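Local coordinates for protein adenosine kinase (Sinorhizobium meliloti, PDB 3UBO) that probably phosphorylates adenosine to AMP by transferring a phosphate from ATP, as a kinase of the pfkB (ribokinase-like) family, at residues D280-G285 / L302-A307; T276-L281 / I309-I314. All blocks are in the same frame, centred on the assembly; numbering follows the deposited sequence.

Interaction 1 of 2, residues D280-G285 / L302-A307. With ADP (adenosine-5'-diphosphate), chain D; ADN (adenosine), chain C.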
loop_
_atom_site.group_PDB
_atom_site.type_symbol
_atom_site.label_atom_id
_atom_site.label_comp_id
_atom_site.label_asym_id
_atom_site.label_seq_id
_atom_site.Cartn_x
_atom_site.Cartn_y
_atom_site.Cartn_z
ATOM N N ASP A 280 -1.878 15.479 10.098
ATOM C CA ASP A 280 -1.559 14.484 11.085
ATOM C C ASP A 280 -0.083 14.467 11.327
ATOM O O ASP A 280 0.363 14.200 12.407
ATOM C CB ASP A 280 -1.973 13.091 10.634
ATOM C CG ASP A 280 -3.417 12.982 10.348
ATOM O OD1 ASP A 280 -4.165 13.871 10.747
ATOM O OD2 ASP A 280 -3.803 12.004 9.710
ATOM N N LEU A 281 0.688 14.721 10.298
ATOM C CA LEU A 281 2.115 14.634 10.452
ATOM C C LEU A 281 2.710 15.979 10.756
ATOM O O LEU A 281 3.842 16.085 11.153
ATOM C CB LEU A 281 2.735 13.994 9.232
ATOM C CG LEU A 281 3.002 12.544 9.555
ATOM C CD1 LEU A 281 2.106 11.623 8.837
ATOM C CD2 LEU A 281 4.411 12.194 9.349
ATOM N N TYR A 282 1.918 17.014 10.581
ATOM C CA TYR A 282 2.323 18.305 11.031
ATOM C C TYR A 282 2.363 18.333 12.554
ATOM O O TYR A 282 3.280 18.845 13.170
ATOM C CB TYR A 282 1.357 19.341 10.548
ATOM C CG TYR A 282 1.699 20.688 11.083
ATOM C CD1 TYR A 282 1.224 21.110 12.295
ATOM C CD2 TYR A 282 2.527 21.528 10.384
ATOM C CE1 TYR A 282 1.542 22.329 12.768
ATOM C CE2 TYR A 282 2.846 22.731 10.851
ATOM C CZ TYR A 282 2.358 23.134 12.039
ATOM O OH TYR A 282 2.701 24.366 12.492
ATOM N N ALA A 283 1.346 17.757 13.150
ATOM C CA ALA A 283 1.238 17.695 14.564
ATOM C C ALA A 283 2.216 16.707 15.123
ATOM O O ALA A 283 2.634 16.834 16.236
ATOM C CB ALA A 283 -0.138 17.297 14.921
ATOM N N ALA A 284 2.562 15.697 14.359
ATOM C CA ALA A 284 3.474 14.705 14.861
ATOM C C ALA A 284 4.823 15.327 15.046
ATOM O O ALA A 284 5.490 15.086 16.021
ATOM C CB ALA A 284 3.576 13.571 13.922
ATOM N N GLY A 285 5.230 16.126 14.085
ATOM C CA GLY A 285 6.521 16.749 14.154
ATOM C C GLY A 285 6.496 17.796 15.223
ATOM O O GLY A 285 7.402 17.910 16.022
ATOM N N LEU A 302 9.314 21.691 12.561
ATOM C CA LEU A 302 9.253 20.239 12.559
ATOM C C LEU A 302 7.897 19.817 11.985
ATOM O O LEU A 302 7.788 18.787 11.325
ATOM C CB LEU A 302 9.503 19.694 13.942
ATOM C CG LEU A 302 10.997 19.569 14.148
ATOM C CD1 LEU A 302 11.292 19.453 15.615
ATOM C CD2 LEU A 302 11.562 18.379 13.345
ATOM N N GLY A 303 6.903 20.684 12.181
ATOM C CA GLY A 303 5.588 20.506 11.614
ATOM C C GLY A 303 5.603 20.387 10.107
ATOM O O GLY A 303 5.304 19.306 9.559
ATOM N N ASN A 304 5.946 21.498 9.449
ATOM C CA ASN A 304 5.881 21.548 8.008
ATOM C C ASN A 304 6.803 20.511 7.377
ATOM O O ASN A 304 6.398 19.768 6.518
ATOM C CB ASN A 304 6.143 22.938 7.541
ATOM C CG ASN A 304 5.188 23.912 8.136
ATOM O OD1 ASN A 304 5.564 24.678 9.009
ATOM N ND2 ASN A 304 3.940 23.886 7.702
ATOM N N LEU A 305 8.033 20.413 7.867
ATOM C CA LEU A 305 8.955 19.388 7.382
ATOM C C LEU A 305 8.307 17.998 7.279
ATOM O O LEU A 305 8.488 17.293 6.286
ATOM C CB LEU A 305 10.197 19.321 8.273
ATOM C CG LEU A 305 11.123 18.123 8.056
ATOM C CD1 LEU A 305 11.845 18.235 6.722
ATOM C CD2 LEU A 305 12.118 17.998 9.200
ATOM N N ALA A 306 7.558 17.613 8.310
ATOM C CA ALA A 306 6.919 16.275 8.391
ATOM C C ALA A 306 5.692 16.167 7.494
ATOM O O ALA A 306 5.556 15.181 6.796
ATOM C CB ALA A 306 6.560 15.925 9.811
ATOM N N ALA A 307 4.820 17.177 7.538
ATOM C CA ALA A 307 3.700 17.284 6.646
ATOM C C ALA A 307 4.148 17.040 5.174
ATOM O O ALA A 307 3.649 16.129 4.455
ATOM C CB ALA A 307 3.075 18.644 6.821
HETATM P PB ADP D . -5.066 19.588 6.333
HETATM O O1B ADP D . -6.621 19.589 5.753
HETATM O O2B ADP D . -4.880 19.446 7.994
HETATM O O3B ADP D . -4.262 18.517 5.687
HETATM P PA ADP D . -3.393 22.042 5.464
HETATM O O1A ADP D . -3.934 22.757 4.082
HETATM O O2A ADP D . -3.197 23.059 6.498
HETATM O O3A ADP D . -4.785 21.129 5.747
HETATM O "O5'" ADP D . -1.948 21.195 5.337
HETATM C "C5'" ADP D . -1.368 20.608 6.496
HETATM C "C4'" ADP D . 0.192 20.713 6.503
HETATM O "O4'" ADP D . 0.962 19.900 5.495
HETATM C "C3'" ADP D . 0.846 22.176 6.265
HETATM O "O3'" ADP D . 0.742 23.171 7.267
HETATM C "C2'" ADP D . 2.167 21.921 5.549
HETATM O "O2'" ADP D . 3.391 21.784 6.284
HETATM C "C1'" ADP D . 1.739 20.782 4.668
HETATM N N9 ADP D . 1.072 21.206 3.398
HETATM C C8 ADP D . -0.270 21.213 3.089
HETATM N N7 ADP D . -0.457 21.706 1.729
HETATM C C5 ADP D . 0.830 22.029 1.211
HETATM C C6 ADP D . 1.272 22.540 -0.101
HETATM N N6 ADP D . 0.283 22.778 -1.170
HETATM N N1 ADP D . 2.599 22.726 -0.333
HETATM C C2 ADP D . 3.556 22.431 0.654
HETATM N N3 ADP D . 3.143 21.948 1.949
HETATM C C4 ADP D . 1.790 21.735 2.199
HETATM O "O5'" ADN C . -6.314 13.006 7.809
HETATM C "C5'" ADN C . -5.595 11.796 7.361
HETATM C "C4'" ADN C . -6.227 10.450 7.858
HETATM O "O4'" ADN C . -7.597 10.578 8.254
HETATM C "C3'" ADN C . -6.194 9.018 7.108
HETATM O "O3'" ADN C . -5.065 8.182 7.017
HETATM C "C2'" ADN C . -7.450 8.298 7.703
HETATM O "O2'" ADN C . -7.231 6.967 8.218
HETATM C "C1'" ADN C . -7.923 9.302 8.678
HETATM N N9 ADN C . -9.407 9.253 8.838
HETATM C C8 ADN C . -10.469 9.351 7.892
HETATM N N7 ADN C . -11.715 9.392 8.572
HETATM C C5 ADN C . -11.413 9.329 9.945
HETATM C C6 ADN C . -12.234 9.307 11.106
HETATM N N6 ADN C . -13.667 9.397 11.026
HETATM N N1 ADN C . -11.583 9.234 12.391
HETATM C C2 ADN C . -10.153 9.180 12.480
HETATM N N3 ADN C . -9.300 9.200 11.350
HETATM C C4 ADN C . -9.965 9.254 10.101
#

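Interaction 2 of 2, residues T276-L281 / I309-I314. With ADP (adenosine-5'-diphosphate), chain D; ADN (adenosine), chain C.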
loop_
_atom_site.group_PDB
_atom_site.type_symbol
_atom_site.label_atom_id
_atom_site.label_comp_id
_atom_site.label_asym_id
_atom_site.label_seq_id
_atom_site.Cartn_x
_atom_site.Cartn_y
_atom_site.Cartn_z
ATOM N N THR A 276 -3.608 13.427 1.904
ATOM C CA THR A 276 -3.901 12.543 3.006
ATOM C C THR A 276 -2.739 12.436 3.993
ATOM O O THR A 276 -1.591 12.148 3.598
ATOM C CB THR A 276 -4.270 11.146 2.445
ATOM O OG1 THR A 276 -5.512 11.280 1.770
ATOM C CG2 THR A 276 -4.362 10.096 3.524
ATOM N N GLY A 277 -3.019 12.722 5.251
ATOM C CA GLY A 277 -2.062 12.551 6.317
ATOM C C GLY A 277 -1.243 13.742 6.730
ATOM O O GLY A 277 -0.422 13.628 7.605
ATOM N N ALA A 278 -1.460 14.879 6.098
ATOM C CA ALA A 278 -0.646 16.049 6.325
ATOM C C ALA A 278 -0.828 16.603 7.722
ATOM O O ALA A 278 0.046 16.502 8.539
ATOM C CB ALA A 278 -0.966 17.080 5.318
ATOM N N GLY A 279 -1.976 17.185 7.994
ATOM C CA GLY A 279 -2.237 17.713 9.308
ATOM C C GLY A 279 -1.822 16.756 10.389
ATOM O O GLY A 279 -1.466 17.158 11.460
ATOM N N ASP A 280 -1.878 15.479 10.098
ATOM C CA ASP A 280 -1.559 14.484 11.085
ATOM C C ASP A 280 -0.083 14.467 11.327
ATOM O O ASP A 280 0.363 14.200 12.407
ATOM C CB ASP A 280 -1.973 13.091 10.634
ATOM C CG ASP A 280 -3.417 12.982 10.348
ATOM O OD1 ASP A 280 -4.165 13.871 10.747
ATOM O OD2 ASP A 280 -3.803 12.004 9.710
ATOM N N LEU A 281 0.688 14.721 10.298
ATOM C CA LEU A 281 2.115 14.634 10.452
ATOM C C LEU A 281 2.710 15.979 10.756
ATOM O O LEU A 281 3.842 16.085 11.153
ATOM C CB LEU A 281 2.735 13.994 9.232
ATOM C CG LEU A 281 3.002 12.544 9.555
ATOM C CD1 LEU A 281 2.106 11.623 8.837
ATOM C CD2 LEU A 281 4.411 12.194 9.349
ATOM N N ILE A 309 6.877 15.935 3.624
ATOM C CA ILE A 309 7.354 14.621 3.214
ATOM C C ILE A 309 6.221 13.626 2.917
ATOM O O ILE A 309 6.345 12.792 2.012
ATOM C CB ILE A 309 8.287 13.988 4.263
ATOM C CG1 ILE A 309 9.615 14.770 4.300
ATOM C CG2 ILE A 309 8.458 12.441 4.013
ATOM C CD1 ILE A 309 10.672 14.248 5.305
ATOM N N VAL A 310 5.113 13.730 3.641
ATOM C CA VAL A 310 4.079 12.681 3.557
ATOM C C VAL A 310 3.105 12.915 2.376
ATOM O O VAL A 310 2.442 11.975 1.906
ATOM C CB VAL A 310 3.310 12.466 4.876
ATOM C CG1 VAL A 310 2.096 13.413 4.990
ATOM C CG2 VAL A 310 2.848 11.030 4.961
ATOM N N ILE A 311 3.056 14.182 1.959
ATOM C CA ILE A 311 2.294 14.678 0.827
ATOM C C ILE A 311 2.967 14.271 -0.515
ATOM O O ILE A 311 2.330 14.251 -1.556
ATOM C CB ILE A 311 2.237 16.237 0.842
ATOM C CG1 ILE A 311 1.444 16.811 2.027
ATOM C CG2 ILE A 311 1.664 16.797 -0.488
ATOM C CD1 ILE A 311 1.097 18.347 1.791
ATOM N N GLY A 312 4.252 13.959 -0.489
ATOM C CA GLY A 312 4.849 13.345 -1.660
ATOM C C GLY A 312 4.585 11.833 -1.715
ATOM O O GLY A 312 5.476 11.073 -2.077
ATOM N N GLN A 313 3.386 11.355 -1.363
ATOM C CA GLN A 313 3.247 9.902 -1.206
ATOM C C GLN A 313 1.797 9.485 -1.267
ATOM O O GLN A 313 0.933 10.117 -0.650
ATOM C CB GLN A 313 3.731 9.517 0.191
ATOM C CG GLN A 313 4.443 8.225 0.322
ATOM C CD GLN A 313 4.650 7.924 1.797
ATOM O OE1 GLN A 313 3.720 8.112 2.578
ATOM N NE2 GLN A 313 5.848 7.430 2.181
ATOM N N ILE A 314 1.513 8.407 -1.983
ATOM C CA ILE A 314 0.180 7.803 -1.882
ATOM C C ILE A 314 0.370 7.172 -0.575
ATOM O O ILE A 314 1.325 6.421 -0.429
ATOM C CB ILE A 314 -0.079 6.719 -2.976
ATOM C CG1 ILE A 314 -0.727 7.373 -4.195
ATOM C CG2 ILE A 314 -0.957 5.613 -2.459
ATOM C CD1 ILE A 314 -1.928 8.168 -3.837
HETATM P PB ADP D . -5.066 19.588 6.333
HETATM O O1B ADP D . -6.621 19.589 5.753
HETATM O O2B ADP D . -4.880 19.446 7.994
HETATM O O3B ADP D . -4.262 18.517 5.687
HETATM P PA ADP D . -3.393 22.042 5.464
HETATM O O1A ADP D . -3.934 22.757 4.082
HETATM O O2A ADP D . -3.197 23.059 6.498
HETATM O O3A ADP D . -4.785 21.129 5.747
HETATM O "O5'" ADP D . -1.948 21.195 5.337
HETATM C "C5'" ADP D . -1.368 20.608 6.496
HETATM C "C4'" ADP D . 0.192 20.713 6.503
HETATM O "O4'" ADP D . 0.962 19.900 5.495
HETATM C "C3'" ADP D . 0.846 22.176 6.265
HETATM O "O3'" ADP D . 0.742 23.171 7.267
HETATM C "C2'" ADP D . 2.167 21.921 5.549
HETATM O "O2'" ADP D . 3.391 21.784 6.284
HETATM C "C1'" ADP D . 1.739 20.782 4.668
HETATM N N9 ADP D . 1.072 21.206 3.398
HETATM C C8 ADP D . -0.270 21.213 3.089
HETATM N N7 ADP D . -0.457 21.706 1.729
HETATM C C5 ADP D . 0.830 22.029 1.211
HETATM C C6 ADP D . 1.272 22.540 -0.101
HETATM N N6 ADP D . 0.283 22.778 -1.170
HETATM N N1 ADP D . 2.599 22.726 -0.333
HETATM C C2 ADP D . 3.556 22.431 0.654
HETATM N N3 ADP D . 3.143 21.948 1.949
HETATM C C4 ADP D . 1.790 21.735 2.199
HETATM O "O5'" ADN C . -6.314 13.006 7.809
HETATM C "C5'" ADN C . -5.595 11.796 7.361
HETATM C "C4'" ADN C . -6.227 10.450 7.858
HETATM O "O4'" ADN C . -7.597 10.578 8.254
HETATM C "C3'" ADN C . -6.194 9.018 7.108
HETATM O "O3'" ADN C . -5.065 8.182 7.017
HETATM C "C2'" ADN C . -7.450 8.298 7.703
HETATM O "O2'" ADN C . -7.231 6.967 8.218
HETATM C "C1'" ADN C . -7.923 9.302 8.678
HETATM N N9 ADN C . -9.407 9.253 8.838
HETATM C C8 ADN C . -10.469 9.351 7.892
HETATM N N7 ADN C . -11.715 9.392 8.572
HETATM C C5 ADN C . -11.413 9.329 9.945
HETATM C C6 ADN C . -12.234 9.307 11.106
HETATM N N6 ADN C . -13.667 9.397 11.026
HETATM N N1 ADN C . -11.583 9.234 12.391
HETATM C C2 ADN C . -10.153 9.180 12.480
HETATM N N3 ADN C . -9.300 9.200 11.350
HETATM C C4 ADN C . -9.965 9.254 10.101
#

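Interaction 1 of 2, residues D280-G285 / L302-A307
Tyr282 lays one face of its ring against the backbone of Gly303, a CH-pi contact in which Gly303 CA sits 3.8 Å from the centroid of the Tyr282 ring and offset toward its rim. CG of Tyr282 is anti to the backbone N (chi1 176°), which carries the ring alongside the neighbouring helix. This is the tight part. The two CA atoms, Tyr282 CA and Gly303 CA, come within 4.0 Å, and CA-H...O contacts run both ways, one from Gly303 CA to Tyr282 O at 3.2 Å. Small residues make the approach possible: Gly285 has no room for a side chain beside Leu302 and Ala306, and Ala306 puts only a methyl against the carbonyl of Leu281. The helix axes come within 6.7 Å, their directions 139° apart. The looser side lies at Leu302, which rests on Gly285 but stays partly exposed, whereas Gly303 and Ala306 are buried. On the nucleotide side, Asn304 lies side by side with Tyr282, its amide plane turned 67° from the ring, and both line the ADP ribose. The two helices thus form one wall of the ADP site, in a protein whose pfkB membership implies a ribokinase-like fold.

Interaction 2 of 2, residues T276-L281 / I309-I314
Val310 fills the angle between the loop at Gly277 and the first turn of helix 278-290. Its CG1, set between the backbone N and the carbonyl carbon (chi1 88°), lies 3.6 Å from Gly277 O, while CG2 reaches the tip of Leu281, 4.0 Å from Leu281 CD1. Next comes Ile311, whose extended side chain passes Ala278, CG1 standing 4.1 Å from Ala278 CB, and ends with CD1 3.3 Å from ADP N9; the backbone of Ile311 is also hydrogen-bonded to Asp274. The chain then turns away through Gly312, and Ile314 packs on Leu319 of the second subunit. Facing this segment with Ala278, Gly277 is the N-cap, at backbone angles that call for glycine; on the diphosphate side, Gly279 CA lies 3.4 Å from ADP O2B. Asp280 does not touch 309-314; its carboxylate meets adenosine, with OD2 3.3 Å from ADN O5', and Ser62 and Asn65 hydrogen-bond its two oxygens. An alanine in its place would probably cost Ser62 its carboxylate partner and Asn65 one of its two, and leave O5' of adenosine without a facing carboxylate. The Thr-Gly-Ala-Gly-Asp run at this helix start is the signature motif of pfkB kinases, set between substrate and nucleotide.

In the fold
Interactions 1 and 2 continue along the same two helices, 278-290 and 296-311, with centres 9 Å apart, interaction 2 including the loop before helix 278-290. They meet where Ala307 CB of interaction 1 lies 4.1 Å from Ala278 O of interaction 2, and they share Leu281, whose CB and carbonyl face 302-307 while CD1 meets Val310. Together they border ADP from two directions: Tyr282, Asn304 and Ala307 by the ribose, Ala278, Gly279 and Ile311 by the sugar, diphosphate and base. Asp280 and Gly277 belong to the adenosine pocket, where Asn13, Asp17, Gly61, Ser62 and Asn65 hydrogen-bond adenosine. The start of helix 278-290 thus stands between the two ligands, at the site where phosphate transfer would be expected.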